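Local coordinates for protein short chain dehydrogenase (Leptospira borgpetersenii serovar Hardjo-bovis, PDB 6UH2) that binds NAD+ as a short-chain dehydrogenase/reductase with a Rossmann fold and probably catalyses NAD-dependent oxidation or reduction at a CH-OH group, at residues T72-I77 against T125-Q130; I48-E53 against I67-T72; S150-S155 against E171-T176. One frame throughout, in Å; residues are numbered along the deposited sequence.

Contact 1 of 3, residues T72-I77 against T125-Q130; sequences TNRKEI and TFLLSQ
R74 leaves its helix with CG anti to the backbone N (chi1 179°) and meets L127, whose CG is likewise anti to its own backbone N (chi1 -165°). Farther out the arginine chain bends, and its guanidinium lies across the leucine with L127 CD1 over one face, 3.3 Å from R74 NH2. The other leucine methyl, CD2, turns to the start of the helix and packs 3.7 Å from R74 CA. At the guanidinium edge, Q130 reaches out as an extended chain and offers a single oxygen to both terminal nitrogens: R74 NH2 donates to Q130 OE1 at 2.9 Å and R74 NH1 to the same atom at 3.1 Å. This end-on grip is bent at both hydrogens, although OE1 stays near the guanidinium plane; the amide plane is turned 62° from it. F126 adds CE2 beside R74 NH2, while R74 NH1 has a further hydrogen-bond partner in Y131 OH. On the more buried side, I77 CG1 touches L127 CD2 at 4.0 Å, and I77 CD1 meets L128 CD2. N73 is the N-cap, its OD1 accepting from E76 N at 2.8 Å. The contact thus joins the first turn of helix 74-86, which follows strand 64-68 after a short loop, to the middle of helix 111-139, which also packs through L128 and S129 against strand 93-96.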
loop_
_atom_site.group_PDB
_atom_site.type_symbol
_atom_site.label_atom_id
_atom_site.label_comp_id
_atom_site.label_asym_id
_atom_site.label_seq_id
_atom_site.Cartn_x
_atom_site.Cartn_y
_atom_site.Cartn_z
ATOM N N THR B 72 -16.539 9.344 20.986
ATOM C CA THR B 72 -17.880 8.790 21.082
ATOM C C THR B 72 -18.915 9.840 21.455
ATOM O O THR B 72 -20.105 9.527 21.452
ATOM C CB THR B 72 -17.943 7.649 22.110
ATOM O OG1 THR B 72 -17.805 8.170 23.442
ATOM C CG2 THR B 72 -16.852 6.614 21.848
ATOM N N ASN B 73 -18.492 11.071 21.767
ATOM C CA ASN B 73 -19.381 12.139 22.240
ATOM C C ASN B 73 -19.608 13.143 21.112
ATOM O O ASN B 73 -18.742 13.980 20.836
ATOM C CB ASN B 73 -18.784 12.821 23.473
ATOM C CG ASN B 73 -19.747 13.806 24.125
ATOM O OD1 ASN B 73 -20.223 14.753 23.495
ATOM N ND2 ASN B 73 -20.046 13.574 25.393
ATOM N N ARG B 74 -20.795 13.091 20.490
ATOM C CA ARG B 74 -21.080 14.003 19.378
ATOM C C ARG B 74 -20.983 15.467 19.804
ATOM O O ARG B 74 -20.481 16.304 19.047
ATOM C CB ARG B 74 -22.460 13.721 18.778
ATOM C CG ARG B 74 -22.806 14.663 17.617
ATOM C CD ARG B 74 -24.127 14.327 16.923
ATOM N NE ARG B 74 -24.045 13.130 16.084
ATOM C CZ ARG B 74 -23.787 13.127 14.775
ATOM N NH1 ARG B 74 -23.550 14.258 14.123
ATOM N NH2 ARG B 74 -23.754 11.974 14.110
ATOM N N LYS B 75 -21.478 15.806 20.999
ATOM C CA LYS B 75 -21.445 17.208 21.406
ATOM C C LYS B 75 -20.009 17.715 21.503
ATOM O O LYS B 75 -19.701 18.829 21.048
ATOM C CB LYS B 75 -22.181 17.397 22.736
ATOM C CG LYS B 75 -22.429 18.864 23.097
ATOM C CD LYS B 75 -22.951 19.011 24.518
ATOM C CE LYS B 75 -23.015 20.482 24.948
ATOM N NZ LYS B 75 -21.680 21.150 24.851
ATOM N N GLU B 76 -19.117 16.906 22.087
ATOM C CA GLU B 76 -17.699 17.254 22.166
ATOM C C GLU B 76 -17.096 17.454 20.783
ATOM O O GLU B 76 -16.396 18.442 20.534
ATOM C CB GLU B 76 -16.923 16.157 22.892
ATOM C CG GLU B 76 -16.947 16.213 24.400
ATOM C CD GLU B 76 -16.012 15.177 25.004
ATOM O OE1 GLU B 76 -16.450 14.394 25.879
ATOM O OE2 GLU B 76 -14.838 15.132 24.581
ATOM N N ILE B 77 -17.326 16.503 19.880
ATOM C CA ILE B 77 -16.734 16.583 18.550
ATOM C C ILE B 77 -17.293 17.779 17.791
ATOM O O ILE B 77 -16.555 18.506 17.111
ATOM C CB ILE B 77 -16.967 15.268 17.791
ATOM C CG1 ILE B 77 -16.234 14.106 18.484
ATOM C CG2 ILE B 77 -16.593 15.420 16.313
ATOM C CD1 ILE B 77 -14.765 14.372 18.800
ATOM N N THR B 125 -15.151 6.308 14.240
ATOM C CA THR B 125 -14.720 6.482 12.855
ATOM C C THR B 125 -15.831 7.115 12.026
ATOM O O THR B 125 -15.572 7.999 11.201
ATOM C CB THR B 125 -14.278 5.134 12.264
ATOM O OG1 THR B 125 -13.071 4.713 12.909
ATOM C CG2 THR B 125 -13.991 5.243 10.765
ATOM N N PHE B 126 -17.080 6.692 12.260
ATOM C CA PHE B 126 -18.222 7.278 11.561
ATOM C C PHE B 126 -18.356 8.765 11.867
ATOM O O PHE B 126 -18.540 9.589 10.961
ATOM C CB PHE B 126 -19.508 6.554 11.957
ATOM C CG PHE B 126 -20.733 7.421 11.859
ATOM C CD1 PHE B 126 -21.251 7.771 10.622
ATOM C CD2 PHE B 126 -21.366 7.881 13.005
ATOM C CE1 PHE B 126 -22.385 8.577 10.534
ATOM C CE2 PHE B 126 -22.496 8.679 12.931
ATOM C CZ PHE B 126 -23.005 9.033 11.698
ATOM N N LEU B 127 -18.295 9.118 13.147
ATOM C CA LEU B 127 -18.562 10.490 13.571
ATOM C C LEU B 127 -17.484 11.444 13.065
ATOM O O LEU B 127 -17.791 12.514 12.517
ATOM C CB LEU B 127 -18.664 10.532 15.095
ATOM C CG LEU B 127 -19.268 11.751 15.773
ATOM C CD1 LEU B 127 -20.736 11.853 15.429
ATOM C CD2 LEU B 127 -19.077 11.634 17.279
ATOM N N LEU B 128 -16.213 11.077 13.244
ATOM C CA LEU B 128 -15.134 11.937 12.769
ATOM C C LEU B 128 -15.146 12.025 11.250
ATOM O O LEU B 128 -14.880 13.091 10.685
ATOM C CB LEU B 128 -13.773 11.434 13.274
ATOM C CG LEU B 128 -13.312 11.929 14.655
ATOM C CD1 LEU B 128 -12.882 13.392 14.594
ATOM C CD2 LEU B 128 -14.417 11.757 15.699
ATOM N N SER B 129 -15.452 10.915 10.571
ATOM C CA SER B 129 -15.553 10.962 9.114
ATOM C C SER B 129 -16.706 11.852 8.682
ATOM O O SER B 129 -16.599 12.583 7.688
ATOM C CB SER B 129 -15.718 9.553 8.542
ATOM O OG SER B 129 -14.559 8.768 8.796
ATOM N N GLN B 130 -17.800 11.848 9.444
ATOM C CA GLN B 130 -18.982 12.611 9.049
ATOM C C GLN B 130 -18.758 14.114 9.215
ATOM O O GLN B 130 -19.088 14.903 8.317
ATOM C CB GLN B 130 -20.203 12.157 9.854
ATOM C CG GLN B 130 -21.489 12.904 9.461
ATOM C CD GLN B 130 -22.657 12.612 10.384
ATOM O OE1 GLN B 130 -22.587 12.861 11.587
ATOM N NE2 GLN B 130 -23.732 12.061 9.828
#

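Contact 2 of 3, residues I48-E53 against I67-T72; sequences ICLDPE and IQADIT. With NAD (nicotinamide-adenine-dinucleotide), chain D.
D51 OD1 is gripped by two donors, NAD O2B at 2.6 Å and E53 N, which closes an Asx turn at 2.9 Å. D51 holds the adenosine ribose with both oxygens, since its OD2 accepts from NAD O3B at 2.6 Å; S29 N also binds OD2, and with E53 N it fixes the carboxylate. An acidic residue in the last part of the second strand of the Rossmann fold, paired with both ribose hydroxyls, is the classic arrangement for NAD+ and would be expected to disfavour a 2'-phosphate, consistent with the NAD+ bound here. D70 OD1 takes two bonds from T72, from OG1 and from the backbone N in a second Asx turn, both arriving from the same face of the carboxylate, and a third from the adenine amino group, NAD N6A, at 3.0 Å. Next to it I71 N donates almost straight to NAD N1A (3.1 Å, 175°), so that D70 and I71 together read the amino and ring-nitrogen edge of the adenine. P52 lies against the adenine by its CD. Behind this site the strands run parallel, with I67 N donating to C49 O at 2.8 Å; A69 N reaches D51 O from well above the carbonyl plane. L50 and I67 lie side by side, pointing the same way, and L50 CD2 presses tightly on I67 CB at 3.5 Å. Within this chain strand 64-68 is an edge strand of the parallel sheet, strand 46-51 pairs on with strand 22-26, and helices 74-86 and 111-139 cover the face that carries I67 and L50.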
loop_
_atom_site.group_PDB
_atom_site.type_symbol
_atom_site.label_atom_id
_atom_site.label_comp_id
_atom_site.label_asym_id
_atom_site.label_seq_id
_atom_site.Cartn_x
_atom_site.Cartn_y
_atom_site.Cartn_z
ATOM N N ILE B 48 -2.818 17.705 14.931
ATOM C CA ILE B 48 -3.755 17.802 16.043
ATOM C C ILE B 48 -4.073 16.381 16.493
ATOM O O ILE B 48 -4.539 15.554 15.697
ATOM C CB ILE B 48 -5.031 18.565 15.657
ATOM C CG1 ILE B 48 -4.698 20.011 15.283
ATOM C CG2 ILE B 48 -6.037 18.530 16.808
ATOM C CD1 ILE B 48 -5.857 20.795 14.710
ATOM N N CYS B 49 -3.819 16.095 17.759
ATOM C CA CYS B 49 -4.155 14.801 18.343
ATOM C C CYS B 49 -5.443 14.937 19.150
ATOM O O CYS B 49 -5.528 15.791 20.042
ATOM C CB CYS B 49 -3.016 14.299 19.231
ATOM S SG CYS B 49 -3.521 12.909 20.279
ATOM N N LEU B 50 -6.447 14.111 18.830
ATOM C CA LEU B 50 -7.678 14.006 19.612
ATOM C C LEU B 50 -7.640 12.697 20.388
ATOM O O LEU B 50 -7.652 11.618 19.785
ATOM C CB LEU B 50 -8.932 14.035 18.734
ATOM C CG LEU B 50 -9.289 15.210 17.837
ATOM C CD1 LEU B 50 -10.691 15.004 17.283
ATOM C CD2 LEU B 50 -9.208 16.514 18.596
ATOM N N ASP B 51 -7.633 12.790 21.719
ATOM C CA ASP B 51 -7.436 11.612 22.555
ATOM C C ASP B 51 -7.843 12.005 23.965
ATOM O O ASP B 51 -7.561 13.139 24.368
ATOM C CB ASP B 51 -5.963 11.170 22.491
ATOM C CG ASP B 51 -5.737 9.730 22.956
ATOM O OD1 ASP B 51 -6.180 9.366 24.068
ATOM O OD2 ASP B 51 -5.076 8.969 22.214
ATOM N N PRO B 52 -8.549 11.154 24.720
ATOM C CA PRO B 52 -8.794 11.488 26.137
ATOM C C PRO B 52 -7.531 11.476 26.976
ATOM O O PRO B 52 -7.504 12.111 28.038
ATOM C CB PRO B 52 -9.785 10.408 26.597
ATOM C CG PRO B 52 -9.587 9.294 25.664
ATOM C CD PRO B 52 -9.246 9.923 24.329
ATOM N N GLU B 53 -6.494 10.779 26.531
ATOM C CA GLU B 53 -5.244 10.647 27.261
ATOM C C GLU B 53 -4.208 11.613 26.712
ATOM O O GLU B 53 -4.090 11.804 25.496
ATOM C CB GLU B 53 -4.700 9.216 27.171
ATOM C CG GLU B 53 -5.607 8.177 27.786
ATOM C CD GLU B 53 -5.917 8.482 29.234
ATOM O OE1 GLU B 53 -7.102 8.384 29.632
ATOM O OE2 GLU B 53 -4.970 8.832 29.969
ATOM N N ILE B 67 -5.848 17.930 21.816
ATOM C CA ILE B 67 -7.184 18.277 22.274
ATOM C C ILE B 67 -7.729 17.091 23.052
ATOM O O ILE B 67 -7.910 16.002 22.497
ATOM C CB ILE B 67 -8.104 18.656 21.106
ATOM C CG1 ILE B 67 -7.515 19.857 20.355
ATOM C CG2 ILE B 67 -9.504 18.947 21.619
ATOM C CD1 ILE B 67 -8.227 20.176 19.060
ATOM N N GLN B 68 -7.976 17.292 24.340
ATOM C CA GLN B 68 -8.588 16.240 25.145
ATOM C C GLN B 68 -10.026 16.031 24.676
ATOM O O GLN B 68 -10.868 16.926 24.810
ATOM C CB GLN B 68 -8.527 16.626 26.618
ATOM C CG GLN B 68 -9.152 15.612 27.570
ATOM C CD GLN B 68 -9.099 16.097 29.014
ATOM O OE1 GLN B 68 -8.284 16.947 29.358
ATOM N NE2 GLN B 68 -9.980 15.573 29.855
ATOM N N ALA B 69 -10.317 14.853 24.123
ATOM C CA ALA B 69 -11.599 14.651 23.467
ATOM C C ALA B 69 -11.968 13.179 23.463
ATOM O O ALA B 69 -11.104 12.299 23.460
ATOM C CB ALA B 69 -11.582 15.163 22.024
ATOM N N ASP B 70 -13.276 12.936 23.428
ATOM C CA ASP B 70 -13.863 11.605 23.387
ATOM C C ASP B 70 -14.648 11.505 22.086
ATOM O O ASP B 70 -15.691 12.155 21.940
ATOM C CB ASP B 70 -14.752 11.396 24.611
ATOM C CG ASP B 70 -15.508 10.074 24.587
ATOM O OD1 ASP B 70 -15.442 9.320 23.591
ATOM O OD2 ASP B 70 -16.183 9.799 25.596
ATOM N N ILE B 71 -14.155 10.687 21.149
ATOM C CA ILE B 71 -14.772 10.593 19.828
ATOM C C ILE B 71 -16.122 9.891 19.849
ATOM O O ILE B 71 -16.789 9.830 18.813
ATOM C CB ILE B 71 -13.845 9.881 18.817
ATOM C CG1 ILE B 71 -13.615 8.425 19.228
ATOM C CG2 ILE B 71 -12.514 10.664 18.651
ATOM C CD1 ILE B 71 -12.714 7.644 18.279
ATOM N N THR B 72 -16.539 9.344 20.986
ATOM C CA THR B 72 -17.880 8.790 21.082
ATOM C C THR B 72 -18.915 9.840 21.455
ATOM O O THR B 72 -20.105 9.527 21.452
ATOM C CB THR B 72 -17.943 7.649 22.110
ATOM O OG1 THR B 72 -17.805 8.170 23.442
ATOM C CG2 THR B 72 -16.852 6.614 21.848
HETATM P PA NAD D . -3.358 1.954 21.926
HETATM O O1A NAD D . -4.281 1.223 22.933
HETATM O O2A NAD D . -1.867 2.111 22.232
HETATM O O5B NAD D . -3.957 3.432 21.550
HETATM C C5B NAD D . -5.327 3.684 21.304
HETATM C C4B NAD D . -5.482 5.151 21.604
HETATM O O4B NAD D . -6.904 5.429 21.321
HETATM C C3B NAD D . -5.225 5.507 23.077
HETATM O O3B NAD D . -4.378 6.677 23.178
HETATM C C2B NAD D . -6.627 5.862 23.592
HETATM O O2B NAD D . -6.590 6.849 24.632
HETATM C C1B NAD D . -7.357 6.320 22.308
HETATM N N9A NAD D . -8.789 6.261 22.585
HETATM C C8A NAD D . -9.494 5.299 23.306
HETATM N N7A NAD D . -10.758 5.612 23.406
HETATM C C5A NAD D . -10.894 6.835 22.752
HETATM C C6A NAD D . -11.974 7.686 22.540
HETATM N N6A NAD D . -13.213 7.404 22.989
HETATM N N1A NAD D . -11.764 8.814 21.844
HETATM C C2A NAD D . -10.543 9.109 21.392
HETATM N N3A NAD D . -9.448 8.363 21.558
HETATM C C4A NAD D . -9.675 7.233 22.245
HETATM O O3 NAD D . -3.512 1.270 20.466
HETATM P PN NAD D . -2.490 1.033 19.242
HETATM O O1N NAD D . -1.840 -0.371 19.330
HETATM O O2N NAD D . -1.690 2.326 19.057
HETATM O O5D NAD D . -3.684 0.870 18.073
HETATM C C5D NAD D . -3.973 1.971 17.238
HETATM C C4D NAD D . -4.922 1.458 16.158
HETATM O O4D NAD D . -4.365 0.271 15.465
HETATM C C3D NAD D . -6.213 0.942 16.792
HETATM O O3D NAD D . -7.329 1.177 15.925
HETATM C C2D NAD D . -6.042 -0.605 16.887
HETATM O O2D NAD D . -7.266 -1.318 16.842
HETATM C C1D NAD D . -5.216 -0.837 15.590
HETATM N N1N NAD D . -4.342 -2.062 15.630
HETATM C C2N NAD D . -3.420 -2.241 16.615
HETATM C C3N NAD D . -2.648 -3.375 16.607
HETATM C C7N NAD D . -1.645 -3.564 17.694
HETATM O O7N NAD D . -1.098 -4.652 17.790
HETATM N N7N NAD D . -1.379 -2.525 18.516
HETATM C C4N NAD D . -2.831 -4.315 15.578
HETATM C C5N NAD D . -3.768 -4.111 14.608
HETATM C C6N NAD D . -4.533 -2.948 14.643
#

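Contact 3 of 3, residues S150-S155 against E171-T176; sequences SIYGVS and EVYAMT. With NAD (nicotinamide-adenine-dinucleotide), chain D.
The backbones come nearest at G153 and A174, where the 3-10 turn 151-153 meets the first turns of helix 171-191, and A174 CA makes a CH...O contact with Y152 O at 3.5 Å. A174 CB lies beside the same carbonyl oxygen. Y173 has CG anti to its backbone N (chi1 -167°), and the far end of the ring lies by the cofactor; S150 OG comes up at the ring's edge, 3.5 Å from Y173 CE2. Further back along that edge Y152 CB rests on Y173 CD2. S150 OG also accepts from Y152 N at 2.9 Å, an ST turn that anchors the hydroxyl. Together with K177, four residues further along the helix, S150 and Y173 fit the Ser-Tyr-Lys arrangement of the short-chain dehydrogenase/reductase active site, the tyrosine and lysine in the YxxxK pattern. The two hydroxyls share a water, 2.8 Å from S150 OG and 3.1 Å from Y173 OH. Y173 OH is also hydrogen-bonded to NAD O2D of the nicotinamide ribose at 2.7 Å, an oxygen that lies near the plane of the tyrosine ring, and S150 OG lies 3.7 Å from NAD C5N of the nicotinamide.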
loop_
_atom_site.group_PDB
_atom_site.type_symbol
_atom_site.label_atom_id
_atom_site.label_comp_id
_atom_site.label_asym_id
_atom_site.label_seq_id
_atom_site.Cartn_x
_atom_site.Cartn_y
_atom_site.Cartn_z
ATOM N N SER B 150 -7.382 -3.966 10.998
ATOM C CA SER B 150 -6.568 -4.938 11.710
ATOM C C SER B 150 -6.529 -6.206 10.875
ATOM O O SER B 150 -7.477 -6.502 10.136
ATOM C CB SER B 150 -7.140 -5.256 13.104
ATOM O OG SER B 150 -6.465 -6.380 13.657
ATOM N N ILE B 151 -5.442 -6.969 11.017
ATOM C CA ILE B 151 -5.468 -8.323 10.464
ATOM C C ILE B 151 -6.708 -9.073 10.927
ATOM O O ILE B 151 -7.195 -9.972 10.232
ATOM C CB ILE B 151 -4.195 -9.100 10.845
ATOM C CG1 ILE B 151 -3.986 -9.069 12.364
ATOM C CG2 ILE B 151 -2.995 -8.535 10.094
ATOM C CD1 ILE B 151 -2.954 -10.080 12.874
ATOM N N TYR B 152 -7.231 -8.744 12.105
ATOM C CA TYR B 152 -8.367 -9.495 12.628
ATOM C C TYR B 152 -9.704 -8.986 12.104
ATOM O O TYR B 152 -10.745 -9.516 12.498
ATOM C CB TYR B 152 -8.355 -9.486 14.162
ATOM C CG TYR B 152 -7.173 -10.252 14.728
ATOM C CD1 TYR B 152 -6.695 -11.396 14.092
ATOM C CD2 TYR B 152 -6.526 -9.827 15.876
ATOM C CE1 TYR B 152 -5.608 -12.089 14.593
ATOM C CE2 TYR B 152 -5.437 -10.516 16.382
ATOM C CZ TYR B 152 -4.984 -11.643 15.736
ATOM O OH TYR B 152 -3.902 -12.339 16.231
ATOM N N GLY B 153 -9.700 -7.971 11.247
ATOM C CA GLY B 153 -10.874 -7.654 10.464
ATOM C C GLY B 153 -10.880 -8.309 9.109
ATOM O O GLY B 153 -11.816 -8.101 8.328
ATOM N N VAL B 154 -9.849 -9.113 8.825
ATOM C CA VAL B 154 -9.633 -9.798 7.553
ATOM C C VAL B 154 -9.471 -11.285 7.843
ATOM O O VAL B 154 -10.183 -12.129 7.291
ATOM C CB VAL B 154 -8.388 -9.240 6.831
ATOM C CG1 VAL B 154 -8.081 -10.036 5.581
ATOM C CG2 VAL B 154 -8.570 -7.779 6.508
ATOM N N SER B 155 -8.512 -11.620 8.691
ATOM C CA SER B 155 -8.383 -12.981 9.174
ATOM C C SER B 155 -9.132 -13.113 10.501
ATOM O O SER B 155 -9.700 -12.150 11.019
ATOM C CB SER B 155 -6.910 -13.365 9.319
ATOM O OG SER B 155 -6.768 -14.756 9.554
ATOM N N GLU B 171 -15.003 -11.266 19.640
ATOM C CA GLU B 171 -15.892 -11.205 18.486
ATOM C C GLU B 171 -16.149 -9.773 18.049
ATOM O O GLU B 171 -16.241 -9.494 16.851
ATOM C CB GLU B 171 -17.218 -11.906 18.799
ATOM C CG GLU B 171 -18.100 -11.196 19.841
ATOM C CD GLU B 171 -17.376 -10.953 21.149
ATOM O OE1 GLU B 171 -16.893 -11.932 21.733
ATOM O OE2 GLU B 171 -17.258 -9.783 21.579
ATOM N N VAL B 172 -16.265 -8.848 19.006
ATOM C CA VAL B 172 -16.667 -7.492 18.660
ATOM C C VAL B 172 -15.521 -6.759 17.971
ATOM O O VAL B 172 -15.752 -5.862 17.154
ATOM C CB VAL B 172 -17.170 -6.748 19.918
ATOM C CG1 VAL B 172 -16.042 -6.576 20.954
ATOM C CG2 VAL B 172 -17.768 -5.403 19.540
ATOM N N TYR B 173 -14.273 -7.120 18.287
ATOM C CA TYR B 173 -13.148 -6.537 17.559
ATOM C C TYR B 173 -13.168 -6.969 16.097
ATOM O O TYR B 173 -12.981 -6.142 15.196
ATOM C CB TYR B 173 -11.834 -6.936 18.225
ATOM C CG TYR B 173 -10.633 -6.150 17.747
ATOM C CD1 TYR B 173 -10.449 -4.832 18.132
ATOM C CD2 TYR B 173 -9.684 -6.730 16.913
ATOM C CE1 TYR B 173 -9.333 -4.109 17.704
ATOM C CE2 TYR B 173 -8.575 -6.017 16.473
ATOM C CZ TYR B 173 -8.407 -4.707 16.876
ATOM O OH TYR B 173 -7.308 -3.983 16.446
ATOM N N ALA B 174 -13.407 -8.260 15.842
ATOM C CA ALA B 174 -13.533 -8.735 14.467
ATOM C C ALA B 174 -14.685 -8.040 13.756
ATOM O O ALA B 174 -14.549 -7.591 12.613
ATOM C CB ALA B 174 -13.736 -10.252 14.451
ATOM N N MET B 175 -15.833 -7.936 14.430
ATOM C CA MET B 175 -16.989 -7.261 13.844
ATOM C C MET B 175 -16.660 -5.822 13.469
ATOM O O MET B 175 -16.931 -5.383 12.344
ATOM C CB MET B 175 -18.154 -7.279 14.831
ATOM C CG MET B 175 -18.951 -8.574 14.890
ATOM S SD MET B 175 -20.150 -8.404 16.234
ATOM C CE MET B 175 -21.567 -9.308 15.589
ATOM N N THR B 176 -16.108 -5.055 14.412
ATOM C CA THR B 176 -15.954 -3.623 14.146
ATOM C C THR B 176 -14.813 -3.335 13.177
ATOM O O THR B 176 -14.885 -2.358 12.421
ATOM C CB THR B 176 -15.745 -2.821 15.439
ATOM O OG1 THR B 176 -14.562 -3.265 16.112
ATOM C CG2 THR B 176 -16.967 -2.966 16.374
HETATM P PA NAD D . -3.358 1.954 21.926
HETATM O O1A NAD D . -4.281 1.223 22.933
HETATM O O2A NAD D . -1.867 2.111 22.232
HETATM O O5B NAD D . -3.957 3.432 21.550
HETATM C C5B NAD D . -5.327 3.684 21.304
HETATM C C4B NAD D . -5.482 5.151 21.604
HETATM O O4B NAD D . -6.904 5.429 21.321
HETATM C C3B NAD D . -5.225 5.507 23.077
HETATM O O3B NAD D . -4.378 6.677 23.178
HETATM C C2B NAD D . -6.627 5.862 23.592
HETATM O O2B NAD D . -6.590 6.849 24.632
HETATM C C1B NAD D . -7.357 6.320 22.308
HETATM N N9A NAD D . -8.789 6.261 22.585
HETATM C C8A NAD D . -9.494 5.299 23.306
HETATM N N7A NAD D . -10.758 5.612 23.406
HETATM C C5A NAD D . -10.894 6.835 22.752
HETATM C C6A NAD D . -11.974 7.686 22.540
HETATM N N6A NAD D . -13.213 7.404 22.989
HETATM N N1A NAD D . -11.764 8.814 21.844
HETATM C C2A NAD D . -10.543 9.109 21.392
HETATM N N3A NAD D . -9.448 8.363 21.558
HETATM C C4A NAD D . -9.675 7.233 22.245
HETATM O O3 NAD D . -3.512 1.270 20.466
HETATM P PN NAD D . -2.490 1.033 19.242
HETATM O O1N NAD D . -1.840 -0.371 19.330
HETATM O O2N NAD D . -1.690 2.326 19.057
HETATM O O5D NAD D . -3.684 0.870 18.073
HETATM C C5D NAD D . -3.973 1.971 17.238
HETATM C C4D NAD D . -4.922 1.458 16.158
HETATM O O4D NAD D . -4.365 0.271 15.465
HETATM C C3D NAD D . -6.213 0.942 16.792
HETATM O O3D NAD D . -7.329 1.177 15.925
HETATM C C2D NAD D . -6.042 -0.605 16.887
HETATM O O2D NAD D . -7.266 -1.318 16.842
HETATM C C1D NAD D . -5.216 -0.837 15.590
HETATM N N1N NAD D . -4.342 -2.062 15.630
HETATM C C2N NAD D . -3.420 -2.241 16.615
HETATM C C3N NAD D . -2.648 -3.375 16.607
HETATM C C7N NAD D . -1.645 -3.564 17.694
HETATM O O7N NAD D . -1.098 -4.652 17.790
HETATM N N7N NAD D . -1.379 -2.525 18.516
HETATM C C4N NAD D . -2.831 -4.315 15.578
HETATM C C5N NAD D . -3.768 -4.111 14.608
HETATM C C6N NAD D . -4.533 -2.948 14.643
HETATM O O HOH W 1 -5.214 -6.295 16.121
#

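Contact 2 comes first along the chain, contact 1 starts at its last residue, T72, and contact 3 comes last. Contacts 1 and 2 are neighbours, their centres 11 Å apart; they touch where L128 packs on I71 and E76 OE2 probably accepts from D70 N. The loop after strand 64-68 passes the adenine and leads into helix 74-86. Contact 3 stands apart, its centre about 21 Å from that of contact 1 and 23 Å from that of contact 2. NAD spans the latter separation, held by its adenosine end and its nicotinamide ribose. Contact 2 lies in the parallel Rossmann sheet, contact 1 between two helices packed on it, and contact 3 between helix 171-191 and the loop after strand 144-148.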